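Local coordinates for uncharacterized conserved protein YndB, AHSA1/START domain (Micromonospora chersina, PDB 6V04) that is of unknown function but is encoded in the dynemicin biosynthetic locus and, as a START/Bet v1-like protein, may act as a cyclase or aromatase, at residues P88-W94 / T106-C111; W13-M17 / L122-L127; F58-D62 / R259-A263. One frame throughout, in Å; residues are numbered along the deposited sequence.

Contact 1: P88-W94 / T106-C111; sequences PECQVGW and TVDDSC
Strands 90-94 and 106-110 run antiparallel (174°, axes 4.6 Å apart) as the two arms of a beta hairpin in the START/Bet v1-like sheet. Two hydrogen-bonded pairs fix the register: Gln91 N to Ser110 O (2.8 Å) with Ser110 N to Gln91 O (3.0 Å), and Gly93 N to Asp108 O (2.8 Å) with Asp108 N to Gly93 O (2.9 Å). The non-hydrogen-bonded pairs are Val92-Asp109 and Trp94-Val107. A water bridges Gln91 O (2.8 Å) and Ser110 OG (3.0 Å; Ser110 chi1 p).

Side chains alternate. Val92, Trp94 (m), Val107 (t) and Asp109 face helix 116-139, Trp94 CD1 lying 3.8 Å from Val107 CG2. Gln91, Ser110 and Asp108 occupy the other, more polar and less buried face, where Trp13 NE1 bonds to Asp108 OD1. At the open end Pro88 CB lies 3.8 Å from Cys111 SG. The helix-facing side is thus apolar apart from Asp109, whose buried carboxylate is neutralised by a salt bridge to Arg114 and a hydrogen bond from Trp126 NE1.

Contact 2: W13-M17 / L122-L127; sequences WVRVM and LKAGWL
Strand 14-17 is extended (phi/psi from -90/130 at Val14 to -135/152 at Met17), and residues 122-127 form regular alpha helix, with Trp126 N bonded to Leu122 O (3.0 Å) and Leu127 N to Lys123 O (2.9 Å). This is the helix-on-sheet layer of the START/Bet v1-like (helix-grip) fold: the first strand of the antiparallel sheet lies beneath the long helix 116-139. The axes of segments 14-17 and 122-127 approach to 8.5 Å, with a signed crossing angle of -24°, so they run roughly the same way; Val14 CA lies 6.0 Å from Lys123 CA, and Val16 CA 6.6 Å from Leu127 CA.

Because strand side chains alternate, Val14 and Val16 direct their CA-to-CB bonds toward the helix, whereas those of Arg15 and Met17 point away. Both valines are t rotamers, compact and branched at CB, well suited to the shallow space between sheet and helix. Val14 CG1 touches Lys123 CA (3.8 Å) and Trp126 CD1 (4.2 Å), and Val14 CG2 meets Leu122 CD2 (4.2 Å). Val16 CG2 packs on Trp126 CB (3.9 Å), and the closest approach to Leu127 (m,t) is Val16 CG1 to Leu127 CD2 (3.5 Å). Trp126 (chi1 m, chi2 117°) is buried; its NE1 donates to Asp109 on the adjacent strand, and its ring meets Trp94.

At the border, Lys123 stretches through three t torsions beside Val16 (Val16 CG2 to Lys123 CG, 4.0 Å), to leave its ammonium at the strand's edge. A water there accepts from Arg15 N (2.9 Å) and from Lys123 NZ (3.1 Å).

Contact 3: F58-D62 / R259-A263; sequences FGDGD and RHRFA
A salt-bridge network built on an Asx turn joins the loop between strands 53-57 and 63-72 to helix 252-277 of the second half, whose sheet and closing helix repeat the topology of the first. The side chain of Arg259 is about 7 Å from that of Gln149, which is seen to bind Mg2+ in a structure of this protein, though no ion is bound to it in this chain. Residues 58-62 form a tight turn: Phe58 N bonds to Asp62 O (3.0 Å), and Asp60 OD1 (chi1 p) accepts from Asp62 N (3.0 Å). Gly59 (88/4) and Gly61 (105/-24) take positive phi, where a CB would press on the preceding carbonyl; at Gly61 it would also clash with Ala263 CB.

Residues 259-263 are helical. Arg259 (t, m, t) extends NH1 to Asp60 O (2.9 Å) and Asp62 OD1 (2.9 Å), and NH2 to Asp62 OD2 (3.0 Å), a bidentate pair. Gly61 CA makes a CH-pi contact with the His260 ring (t), 3.7 Å from its centroid, and a water links His260 ND1 (2.8 Å) with Gly59 O (3.2 Å).

Arg259 also donates to Glu150 O. Asp62 is held between the guanidinium groups of Arg259 and Arg148, while Asp60, which accepts from Arg148 N, has a long charge contact to Arg259 (OD1 to NH1, 3.7 Å); buried charges are thus compensated where loop meets helix.

Overall arrangement
From the N terminus, strand 14-20 opens the first sheet, and its residues 13-17 are joined to 122-127 after 104 intervening residues, closing contact 2. Within that span, 58-62 leaves the sheet as a loop, and the hairpin of contact 1 closes a short loop of its own. Segment 58-62 meets 259-263 only after 196 intervening residues, the longest loop, closed by contact 3. Contact 1 is therefore nested inside both others, while contacts 2 and 3 cross. Contacts 1 and 2 touch, strands 103-110 and 14-20 being sheet neighbours, and together unite sheet and helix in the first half. Contact 3, centred about 22 to 23 Å from the other centres, ties that half to helix 252-277.

Contact 1: P88-W94 / T106-C111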
ATOM      1  N   PRO A  88       9.044   2.867  -4.049  1.00 25.57           N
ATOM      2  CA  PRO A  88       9.703   3.262  -5.296  1.00 26.98           C
ATOM      3  C   PRO A  88       8.696   3.813  -6.294  1.00 26.43           C
ATOM      4  O   PRO A  88       7.526   3.428  -6.303  1.00 26.42           O
ATOM      5  CB  PRO A  88      10.340   1.959  -5.793  1.00 29.57           C
ATOM      6  CG  PRO A  88       9.499   0.884  -5.181  1.00 26.83           C
ATOM      7  CD  PRO A  88       9.070   1.414  -3.835  1.00 25.90           C
ATOM      8  N   GLU A  89       9.173   4.718  -7.150  1.00 25.66           N
ATOM      9  CA  GLU A  89       8.290   5.351  -8.116  1.00 23.23           C
ATOM     10  C   GLU A  89       7.844   4.351  -9.172  1.00 27.19           C
ATOM     11  O   GLU A  89       8.677   3.704  -9.830  1.00 27.84           O
ATOM     12  CB  GLU A  89       8.986   6.539  -8.775  1.00 31.41           C
ATOM     13  CG  GLU A  89       8.095   7.305  -9.736  1.00 34.55           C
ATOM     14  CD  GLU A  89       8.769   8.532 -10.301  1.00 38.87           C
ATOM     15  OE1 GLU A  89       9.629   8.383 -11.199  1.00 39.78           O
ATOM     16  OE2 GLU A  89       8.441   9.643  -9.836  1.00 42.13           O
ATOM     17  N   CYS A  90       6.529   4.257  -9.358  1.00 25.71           N
ATOM     18  CA  CYS A  90       5.913   3.426 -10.383  1.00 25.61           C
ATOM     19  C   CYS A  90       5.354   4.308 -11.483  1.00 24.06           C
ATOM     20  O   CYS A  90       4.822   5.384 -11.213  1.00 27.17           O
ATOM     21  CB  CYS A  90       4.778   2.587  -9.811  1.00 25.59           C
ATOM     22  SG  CYS A  90       5.269   1.615  -8.413  1.00 29.63           S
ATOM     23  N   GLN A  91       5.511   3.853 -12.725  1.00 24.00           N
ATOM     24  CA  GLN A  91       4.907   4.488 -13.887  1.00 25.03           C
ATOM     25  C   GLN A  91       3.554   3.839 -14.134  1.00 25.86           C
ATOM     26  O   GLN A  91       3.496   2.631 -14.409  1.00 24.70           O
ATOM     27  CB  GLN A  91       5.802   4.301 -15.107  1.00 28.81           C
ATOM     28  CG  GLN A  91       6.971   5.270 -15.204  1.00 46.02           C
ATOM     29  CD  GLN A  91       6.661   6.591 -15.928  1.00 34.82           C
ATOM     30  OE1 GLN A  91       7.515   7.472 -15.973  1.00 52.75           O
ATOM     31  NE2 GLN A  91       5.458   6.733 -16.478  1.00 40.06           N
ATOM     32  N   VAL A  92       2.479   4.628 -14.050  1.00 25.58           N
ATOM     33  CA  VAL A  92       1.123   4.105 -14.164  1.00 22.97           C
ATOM     34  C   VAL A  92       0.442   4.753 -15.361  1.00 28.22           C
ATOM     35  O   VAL A  92       0.581   5.959 -15.594  1.00 30.21           O
ATOM     36  CB  VAL A  92       0.312   4.329 -12.866  1.00 23.30           C
ATOM     37  CG1 VAL A  92      -1.070   3.704 -12.969  1.00 26.43           C
ATOM     38  CG2 VAL A  92       1.065   3.736 -11.663  1.00 25.96           C
ATOM     39  N   GLY A  93      -0.283   3.946 -16.128  1.00 25.59           N
ATOM     40  CA  GLY A  93      -1.092   4.476 -17.210  1.00 25.83           C
ATOM     41  C   GLY A  93      -2.494   3.911 -17.179  1.00 27.61           C
ATOM     42  O   GLY A  93      -2.670   2.711 -16.954  1.00 29.40           O
ATOM     43  N   TRP A  94      -3.505   4.771 -17.346  1.00 25.00           N
ATOM     44  CA  TRP A  94      -4.894   4.357 -17.503  1.00 26.73           C
ATOM     45  C   TRP A  94      -5.326   4.811 -18.887  1.00 30.42           C
ATOM     46  O   TRP A  94      -5.392   6.014 -19.148  1.00 30.28           O
ATOM     47  CB  TRP A  94      -5.798   4.981 -16.440  1.00 26.18           C
ATOM     48  CG  TRP A  94      -5.583   4.549 -15.032  1.00 26.89           C
ATOM     49  CD1 TRP A  94      -4.713   3.605 -14.567  1.00 26.48           C
ATOM     50  CD2 TRP A  94      -6.277   5.060 -13.887  1.00 27.70           C
ATOM     51  NE1 TRP A  94      -4.833   3.498 -13.191  1.00 27.81           N
ATOM     52  CE2 TRP A  94      -5.779   4.386 -12.760  1.00 27.76           C
ATOM     53  CE3 TRP A  94      -7.275   6.031 -13.711  1.00 29.59           C
ATOM     54  CZ2 TRP A  94      -6.238   4.649 -11.473  1.00 26.36           C
ATOM     55  CZ3 TRP A  94      -7.730   6.287 -12.430  1.00 28.68           C
ATOM     56  CH2 TRP A  94      -7.211   5.597 -11.331  1.00 29.86           C
ATOM     57  N   THR A 106      -7.344  -0.025 -19.957  1.00 29.66           N
ATOM     58  CA  THR A 106      -6.097  -0.759 -19.814  1.00 30.18           C
ATOM     59  C   THR A 106      -5.225  -0.047 -18.792  1.00 27.72           C
ATOM     60  O   THR A 106      -4.949   1.149 -18.938  1.00 31.29           O
ATOM     61  CB  THR A 106      -5.363  -0.856 -21.157  1.00 29.35           C
ATOM     62  OG1 THR A 106      -6.210  -1.483 -22.124  1.00 31.47           O
ATOM     63  CG2 THR A 106      -4.071  -1.657 -21.028  1.00 29.74           C
ATOM     64  N   VAL A 107      -4.790  -0.780 -17.769  1.00 28.70           N
ATOM     65  CA  VAL A 107      -3.911  -0.254 -16.732  1.00 25.35           C
ATOM     66  C   VAL A 107      -2.525  -0.838 -16.929  1.00 27.38           C
ATOM     67  O   VAL A 107      -2.365  -2.063 -16.987  1.00 28.50           O
ATOM     68  CB  VAL A 107      -4.416  -0.591 -15.322  1.00 28.78           C
ATOM     69  CG1 VAL A 107      -3.414  -0.078 -14.284  1.00 27.17           C
ATOM     70  CG2 VAL A 107      -5.801   0.000 -15.091  1.00 29.71           C
ATOM     71  N   ASP A 108      -1.531   0.041 -17.029  1.00 25.89           N
ATOM     72  CA  ASP A 108      -0.120  -0.312 -17.023  1.00 25.53           C
ATOM     73  C   ASP A 108       0.505   0.155 -15.717  1.00 25.18           C
ATOM     74  O   ASP A 108       0.276   1.288 -15.294  1.00 28.98           O
ATOM     75  CB  ASP A 108       0.622   0.367 -18.173  1.00 26.83           C
ATOM     76  CG  ASP A 108       0.190  -0.123 -19.530  1.00 29.20           C
ATOM     77  OD1 ASP A 108       0.300  -1.336 -19.786  1.00 29.42           O
ATOM     78  OD2 ASP A 108      -0.240   0.723 -20.345  1.00 28.38           O
ATOM     79  N   ASP A 109       1.317  -0.699 -15.092  1.00 23.32           N
ATOM     80  CA  ASP A 109       2.006  -0.342 -13.849  1.00 25.39           C
ATOM     81  C   ASP A 109       3.385  -0.979 -13.903  1.00 25.84           C
ATOM     82  O   ASP A 109       3.498  -2.205 -13.830  1.00 26.68           O
ATOM     83  CB  ASP A 109       1.213  -0.822 -12.622  1.00 22.61           C
ATOM     84  CG  ASP A 109       1.852  -0.435 -11.298  1.00 25.56           C
ATOM     85  OD1 ASP A 109       3.079  -0.217 -11.244  1.00 25.72           O
ATOM     86  OD2 ASP A 109       1.108  -0.377 -10.273  1.00 25.93           O
ATOM     87  N   SER A 110       4.429  -0.165 -14.080  1.00 24.45           N
ATOM     88  CA  SER A 110       5.784  -0.678 -14.138  1.00 24.22           C
ATOM     89  C   SER A 110       6.681   0.048 -13.147  1.00 25.30           C
ATOM     90  O   SER A 110       6.415   1.184 -12.737  1.00 27.30           O
ATOM     91  CB  SER A 110       6.359  -0.571 -15.561  1.00 29.25           C
ATOM     92  OG  SER A 110       6.279   0.753 -16.040  1.00 31.36           O
ATOM     93  N   CYS A 111       7.716  -0.652 -12.728  1.00 25.16           N
ATOM     94  CA  CYS A 111       8.683  -0.133 -11.786  1.00 26.51           C
ATOM     95  C   CYS A 111       9.995  -0.880 -11.966  1.00 28.68           C
ATOM     96  O   CYS A 111      10.048  -2.096 -11.752  1.00 28.31           O
ATOM     97  CB  CYS A 111       8.165  -0.280 -10.357  1.00 26.37           C
ATOM     98  SG  CYS A 111       9.317   0.345  -9.104  1.00 29.79           S
TER
HETATM   99  O   HOH W   1       3.659   1.662 -17.046  1.00 29.12           O

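Contact 2: W13-M17 / L122-L127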
ATOM      1  N   TRP A  13       6.293  -5.505 -15.267  1.00 35.45           N
ATOM      2  CA  TRP A  13       5.240  -4.715 -15.896  1.00 33.58           C
ATOM      3  C   TRP A  13       3.890  -5.401 -15.726  1.00 33.67           C
ATOM      4  O   TRP A  13       3.617  -6.428 -16.353  1.00 35.25           O
ATOM      5  CB  TRP A  13       5.591  -4.525 -17.364  1.00 33.87           C
ATOM      6  CG  TRP A  13       4.626  -3.784 -18.191  1.00 32.20           C
ATOM      7  CD1 TRP A  13       3.566  -3.036 -17.785  1.00 30.90           C
ATOM      8  CD2 TRP A  13       4.648  -3.723 -19.615  1.00 34.50           C
ATOM      9  NE1 TRP A  13       2.917  -2.510 -18.889  1.00 34.21           N
ATOM     10  CE2 TRP A  13       3.567  -2.921 -20.019  1.00 35.76           C
ATOM     11  CE3 TRP A  13       5.481  -4.279 -20.588  1.00 37.82           C
ATOM     12  CZ2 TRP A  13       3.301  -2.652 -21.359  1.00 36.63           C
ATOM     13  CZ3 TRP A  13       5.215  -4.020 -21.911  1.00 35.28           C
ATOM     14  CH2 TRP A  13       4.127  -3.211 -22.283  1.00 34.56           C
ATOM     15  N   VAL A  14       3.041  -4.831 -14.877  1.00 31.99           N
ATOM     16  CA  VAL A  14       1.705  -5.357 -14.655  1.00 31.85           C
ATOM     17  C   VAL A  14       0.754  -4.697 -15.638  1.00 30.39           C
ATOM     18  O   VAL A  14       0.758  -3.471 -15.791  1.00 28.50           O
ATOM     19  CB  VAL A  14       1.266  -5.115 -13.202  1.00 30.87           C
ATOM     20  CG1 VAL A  14      -0.193  -5.455 -13.044  1.00 31.93           C
ATOM     21  CG2 VAL A  14       2.131  -5.945 -12.270  1.00 32.57           C
ATOM     22  N   ARG A  15      -0.040  -5.512 -16.327  1.00 31.31           N
ATOM     23  CA  ARG A  15      -1.021  -5.040 -17.297  1.00 30.14           C
ATOM     24  C   ARG A  15      -2.355  -5.688 -16.970  1.00 31.69           C
ATOM     25  O   ARG A  15      -2.449  -6.918 -16.909  1.00 34.17           O
ATOM     26  CB  ARG A  15      -0.609  -5.387 -18.727  1.00 35.31           C
ATOM     27  CG  ARG A  15       0.608  -4.673 -19.204  1.00 34.66           C
ATOM     28  CD  ARG A  15       1.321  -5.495 -20.271  1.00 51.00           C
ATOM     29  NE  ARG A  15       2.418  -6.246 -19.670  1.00 65.95           N
ATOM     30  CZ  ARG A  15       2.779  -7.478 -20.007  1.00 67.98           C
ATOM     31  NH1 ARG A  15       2.129  -8.146 -20.954  1.00 75.71           N
ATOM     32  NH2 ARG A  15       3.797  -8.049 -19.378  1.00 64.93           N
ATOM     33  N   VAL A  16      -3.375  -4.866 -16.736  1.00 34.09           N
ATOM     34  CA  VAL A  16      -4.715  -5.332 -16.403  1.00 31.85           C
ATOM     35  C   VAL A  16      -5.702  -4.575 -17.279  1.00 32.97           C
ATOM     36  O   VAL A  16      -5.483  -3.412 -17.627  1.00 39.58           O
ATOM     37  CB  VAL A  16      -5.032  -5.138 -14.900  1.00 32.43           C
ATOM     38  CG1 VAL A  16      -6.524  -5.213 -14.639  1.00 47.11           C
ATOM     39  CG2 VAL A  16      -4.300  -6.185 -14.073  1.00 35.01           C
ATOM     40  N   MET A  17      -6.787  -5.250 -17.658  1.00 35.03           N
ATOM     41  CA  MET A  17      -7.810  -4.655 -18.502  1.00 35.79           C
ATOM     42  C   MET A  17      -9.186  -4.984 -17.942  1.00 37.34           C
ATOM     43  O   MET A  17      -9.380  -6.011 -17.286  1.00 41.94           O
ATOM     44  CB  MET A  17      -7.726  -5.158 -19.965  1.00 36.90           C
ATOM     45  CG  MET A  17      -6.471  -4.766 -20.723  1.00 62.90           C
ATOM     46  SD  MET A  17      -5.051  -5.834 -20.396  1.00 83.83           S
ATOM     47  CE  MET A  17      -4.100  -5.607 -21.900  1.00 84.09           C
ATOM     48  N   LEU A 122       0.329  -7.200  -6.940  1.00 30.48           N
ATOM     49  CA  LEU A 122      -0.028  -5.973  -7.637  1.00 29.72           C
ATOM     50  C   LEU A 122      -1.043  -6.241  -8.740  1.00 28.75           C
ATOM     51  O   LEU A 122      -1.970  -5.447  -8.944  1.00 29.91           O
ATOM     52  CB  LEU A 122       1.238  -5.317  -8.190  1.00 30.25           C
ATOM     53  CG  LEU A 122       1.124  -3.867  -8.627  1.00 36.14           C
ATOM     54  CD1 LEU A 122       0.513  -2.996  -7.534  1.00 41.00           C
ATOM     55  CD2 LEU A 122       2.503  -3.359  -8.994  1.00 39.98           C
ATOM     56  N   LYS A 123      -0.895  -7.350  -9.464  1.00 30.14           N
ATOM     57  CA  LYS A 123      -1.912  -7.706 -10.446  1.00 30.89           C
ATOM     58  C   LYS A 123      -3.263  -7.912  -9.774  1.00 34.09           C
ATOM     59  O   LYS A 123      -4.286  -7.401 -10.249  1.00 30.31           O
ATOM     60  CB  LYS A 123      -1.501  -8.960 -11.210  1.00 35.17           C
ATOM     61  CG  LYS A 123      -2.372  -9.229 -12.423  1.00 48.41           C
ATOM     62  CD  LYS A 123      -1.903 -10.463 -13.180  1.00 63.56           C
ATOM     63  CE  LYS A 123      -2.724 -10.693 -14.437  1.00 78.60           C
ATOM     64  NZ  LYS A 123      -2.531  -9.608 -15.443  1.00 84.78           N
ATOM     65  N   ALA A 124      -3.282  -8.628  -8.647  1.00 29.00           N
ATOM     66  CA  ALA A 124      -4.532  -8.840  -7.930  1.00 30.09           C
ATOM     67  C   ALA A 124      -5.120  -7.517  -7.460  1.00 27.70           C
ATOM     68  O   ALA A 124      -6.342  -7.316  -7.518  1.00 29.71           O
ATOM     69  CB  ALA A 124      -4.305  -9.774  -6.743  1.00 31.77           C
ATOM     70  N   GLY A 125      -4.258  -6.602  -7.003  1.00 26.88           N
ATOM     71  CA  GLY A 125      -4.728  -5.299  -6.558  1.00 27.25           C
ATOM     72  C   GLY A 125      -5.392  -4.505  -7.660  1.00 25.72           C
ATOM     73  O   GLY A 125      -6.454  -3.910  -7.462  1.00 27.34           O
ATOM     74  N   TRP A 126      -4.779  -4.492  -8.846  1.00 25.35           N
ATOM     75  CA  TRP A 126      -5.383  -3.771  -9.962  1.00 24.90           C
ATOM     76  C   TRP A 126      -6.636  -4.465 -10.481  1.00 26.89           C
ATOM     77  O   TRP A 126      -7.566  -3.788 -10.935  1.00 28.64           O
ATOM     78  CB  TRP A 126      -4.361  -3.597 -11.090  1.00 27.09           C
ATOM     79  CG  TRP A 126      -3.432  -2.434 -10.866  1.00 23.91           C
ATOM     80  CD1 TRP A 126      -2.081  -2.475 -10.701  1.00 27.67           C
ATOM     81  CD2 TRP A 126      -3.802  -1.059 -10.783  1.00 27.50           C
ATOM     82  NE1 TRP A 126      -1.587  -1.213 -10.516  1.00 28.11           N
ATOM     83  CE2 TRP A 126      -2.624  -0.321 -10.562  1.00 27.06           C
ATOM     84  CE3 TRP A 126      -5.013  -0.381 -10.870  1.00 28.31           C
ATOM     85  CZ2 TRP A 126      -2.630   1.058 -10.429  1.00 25.77           C
ATOM     86  CZ3 TRP A 126      -5.012   0.990 -10.742  1.00 30.07           C
ATOM     87  CH2 TRP A 126      -3.827   1.693 -10.525  1.00 30.10           C
ATOM     88  N   LEU A 127      -6.698  -5.800 -10.412  1.00 27.17           N
ATOM     89  CA  LEU A 127      -7.927  -6.481 -10.805  1.00 28.78           C
ATOM     90  C   LEU A 127      -9.066  -6.125  -9.860  1.00 28.24           C
ATOM     91  O   LEU A 127     -10.222  -6.002 -10.284  1.00 30.20           O
ATOM     92  CB  LEU A 127      -7.713  -7.995 -10.835  1.00 29.58           C
ATOM     93  CG  LEU A 127      -6.940  -8.530 -12.045  1.00 42.52           C
ATOM     94  CD1 LEU A 127      -6.681 -10.018 -11.870  1.00 55.14           C
ATOM     95  CD2 LEU A 127      -7.711  -8.272 -13.327  1.00 47.94           C
TER
HETATM   96  O   HOH W   2       0.223  -8.412 -16.092  1.00 46.52           O

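Contact 3: F58-D62 / R259-A263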
ATOM      1  N   PHE A  58      -6.998   6.025   0.759  1.00 22.18           N
ATOM      2  CA  PHE A  58      -8.004   4.972   0.771  1.00 20.74           C
ATOM      3  C   PHE A  58      -8.808   4.932   2.063  1.00 23.80           C
ATOM      4  O   PHE A  58      -9.757   4.151   2.152  1.00 26.38           O
ATOM      5  CB  PHE A  58      -7.346   3.631   0.475  1.00 22.96           C
ATOM      6  CG  PHE A  58      -6.658   3.623  -0.853  1.00 23.05           C
ATOM      7  CD1 PHE A  58      -7.402   3.650  -2.016  1.00 25.37           C
ATOM      8  CD2 PHE A  58      -5.287   3.690  -0.932  1.00 22.50           C
ATOM      9  CE1 PHE A  58      -6.783   3.692  -3.245  1.00 23.61           C
ATOM     10  CE2 PHE A  58      -4.655   3.717  -2.169  1.00 24.17           C
ATOM     11  CZ  PHE A  58      -5.412   3.737  -3.321  1.00 23.16           C
ATOM     12  N   GLY A  59      -8.484   5.778   3.032  1.00 22.40           N
ATOM     13  CA  GLY A  59      -9.291   5.920   4.220  1.00 24.49           C
ATOM     14  C   GLY A  59      -8.937   4.974   5.338  1.00 24.24           C
ATOM     15  O   GLY A  59      -9.619   4.995   6.391  1.00 23.89           O
ATOM     16  N   ASP A  60      -7.886   4.180   5.163  1.00 22.39           N
ATOM     17  CA  ASP A  60      -7.487   3.142   6.103  1.00 22.56           C
ATOM     18  C   ASP A  60      -6.026   3.254   6.510  1.00 19.98           C
ATOM     19  O   ASP A  60      -5.487   2.313   7.103  1.00 21.63           O
ATOM     20  CB  ASP A  60      -7.763   1.744   5.519  1.00 22.25           C
ATOM     21  CG  ASP A  60      -6.985   1.469   4.259  1.00 21.87           C
ATOM     22  OD1 ASP A  60      -6.244   2.365   3.827  1.00 21.67           O
ATOM     23  OD2 ASP A  60      -7.142   0.352   3.735  1.00 23.34           O
ATOM     24  N   GLY A  61      -5.368   4.369   6.212  1.00 20.97           N
ATOM     25  CA  GLY A  61      -3.947   4.526   6.424  1.00 22.15           C
ATOM     26  C   GLY A  61      -3.138   4.460   5.149  1.00 24.18           C
ATOM     27  O   GLY A  61      -2.028   4.999   5.115  1.00 23.45           O
ATOM     28  N   ASP A  62      -3.658   3.822   4.112  1.00 20.27           N
ATOM     29  CA  ASP A  62      -2.939   3.681   2.850  1.00 19.22           C
ATOM     30  C   ASP A  62      -3.188   4.885   1.944  1.00 21.03           C
ATOM     31  O   ASP A  62      -4.276   5.474   1.926  1.00 22.38           O
ATOM     32  CB  ASP A  62      -3.368   2.410   2.116  1.00 19.46           C
ATOM     33  CG  ASP A  62      -2.814   1.134   2.735  1.00 20.03           C
ATOM     34  OD1 ASP A  62      -2.075   1.179   3.741  1.00 23.68           O
ATOM     35  OD2 ASP A  62      -3.150   0.071   2.175  1.00 23.66           O
ATOM     36  N   ARG A 259      -5.864  -1.286  12.397  1.00 19.46           N
ATOM     37  CA  ARG A 259      -5.177  -1.414  11.111  1.00 18.28           C
ATOM     38  C   ARG A 259      -4.646  -0.063  10.651  1.00 22.76           C
ATOM     39  O   ARG A 259      -3.484   0.055  10.241  1.00 21.49           O
ATOM     40  CB  ARG A 259      -6.127  -2.014  10.077  1.00 19.04           C
ATOM     41  CG  ARG A 259      -5.477  -2.326   8.740  1.00 18.34           C
ATOM     42  CD  ARG A 259      -5.472  -1.167   7.772  1.00 19.84           C
ATOM     43  NE  ARG A 259      -4.929  -1.665   6.503  1.00 20.13           N
ATOM     44  CZ  ARG A 259      -4.198  -0.970   5.647  1.00 18.93           C
ATOM     45  NH1 ARG A 259      -3.895   0.298   5.826  1.00 19.38           N
ATOM     46  NH2 ARG A 259      -3.734  -1.590   4.560  1.00 19.79           N
ATOM     47  N   HIS A 260      -5.479   0.972  10.738  1.00 21.46           N
ATOM     48  CA  HIS A 260      -5.083   2.317  10.336  1.00 19.80           C
ATOM     49  C   HIS A 260      -3.902   2.822  11.168  1.00 23.32           C
ATOM     50  O   HIS A 260      -2.918   3.344  10.625  1.00 22.60           O
ATOM     51  CB  HIS A 260      -6.305   3.229  10.455  1.00 21.00           C
ATOM     52  CG  HIS A 260      -6.179   4.541   9.752  1.00 21.96           C
ATOM     53  ND1 HIS A 260      -7.253   5.154   9.148  1.00 24.25           N
ATOM     54  CD2 HIS A 260      -5.118   5.362   9.563  1.00 23.98           C
ATOM     55  CE1 HIS A 260      -6.864   6.305   8.628  1.00 27.03           C
ATOM     56  NE2 HIS A 260      -5.576   6.457   8.872  1.00 25.03           N
ATOM     57  N   ARG A 261      -3.972   2.663  12.488  1.00 22.44           N
ATOM     58  CA  ARG A 261      -2.899   3.159  13.345  1.00 22.79           C
ATOM     59  C   ARG A 261      -1.597   2.414  13.097  1.00 21.20           C
ATOM     60  O   ARG A 261      -0.518   3.024  13.073  1.00 22.53           O
ATOM     61  CB  ARG A 261      -3.298   3.032  14.808  1.00 24.40           C
ATOM     62  CG  ARG A 261      -4.488   3.897  15.209  1.00 27.72           C
ATOM     63  CD  ARG A 261      -4.891   3.628  16.651  1.00 27.49           C
ATOM     64  NE  ARG A 261      -3.825   4.021  17.572  1.00 27.48           N
ATOM     65  CZ  ARG A 261      -3.439   3.338  18.646  1.00 29.01           C
ATOM     66  NH1 ARG A 261      -4.030   2.199  18.993  1.00 37.26           N
ATOM     67  NH2 ARG A 261      -2.464   3.816  19.400  1.00 27.90           N
ATOM     68  N   PHE A 262      -1.666   1.092  12.950  1.00 21.25           N
ATOM     69  CA  PHE A 262      -0.455   0.340  12.651  1.00 21.27           C
ATOM     70  C   PHE A 262       0.076   0.673  11.266  1.00 21.22           C
ATOM     71  O   PHE A 262       1.297   0.699  11.072  1.00 21.72           O
ATOM     72  CB  PHE A 262      -0.719  -1.157  12.796  1.00 20.06           C
ATOM     73  CG  PHE A 262      -0.566  -1.670  14.205  1.00 20.57           C
ATOM     74  CD1 PHE A 262      -1.591  -1.535  15.127  1.00 20.96           C
ATOM     75  CD2 PHE A 262       0.595  -2.303  14.609  1.00 21.90           C
ATOM     76  CE1 PHE A 262      -1.456  -2.025  16.416  1.00 22.71           C
ATOM     77  CE2 PHE A 262       0.731  -2.801  15.895  1.00 22.93           C
ATOM     78  CZ  PHE A 262      -0.292  -2.658  16.805  1.00 21.71           C
ATOM     79  N   ALA A 263      -0.796   0.962  10.292  1.00 20.47           N
ATOM     80  CA  ALA A 263      -0.290   1.351   8.972  1.00 20.26           C
ATOM     81  C   ALA A 263       0.524   2.636   9.051  1.00 22.16           C
ATOM     82  O   ALA A 263       1.573   2.766   8.401  1.00 22.33           O
ATOM     83  CB  ALA A 263      -1.449   1.509   7.987  1.00 22.12           C
TER
HETATM   84  O   HOH W   3      -9.900   4.346   9.487  1.00 31.35           O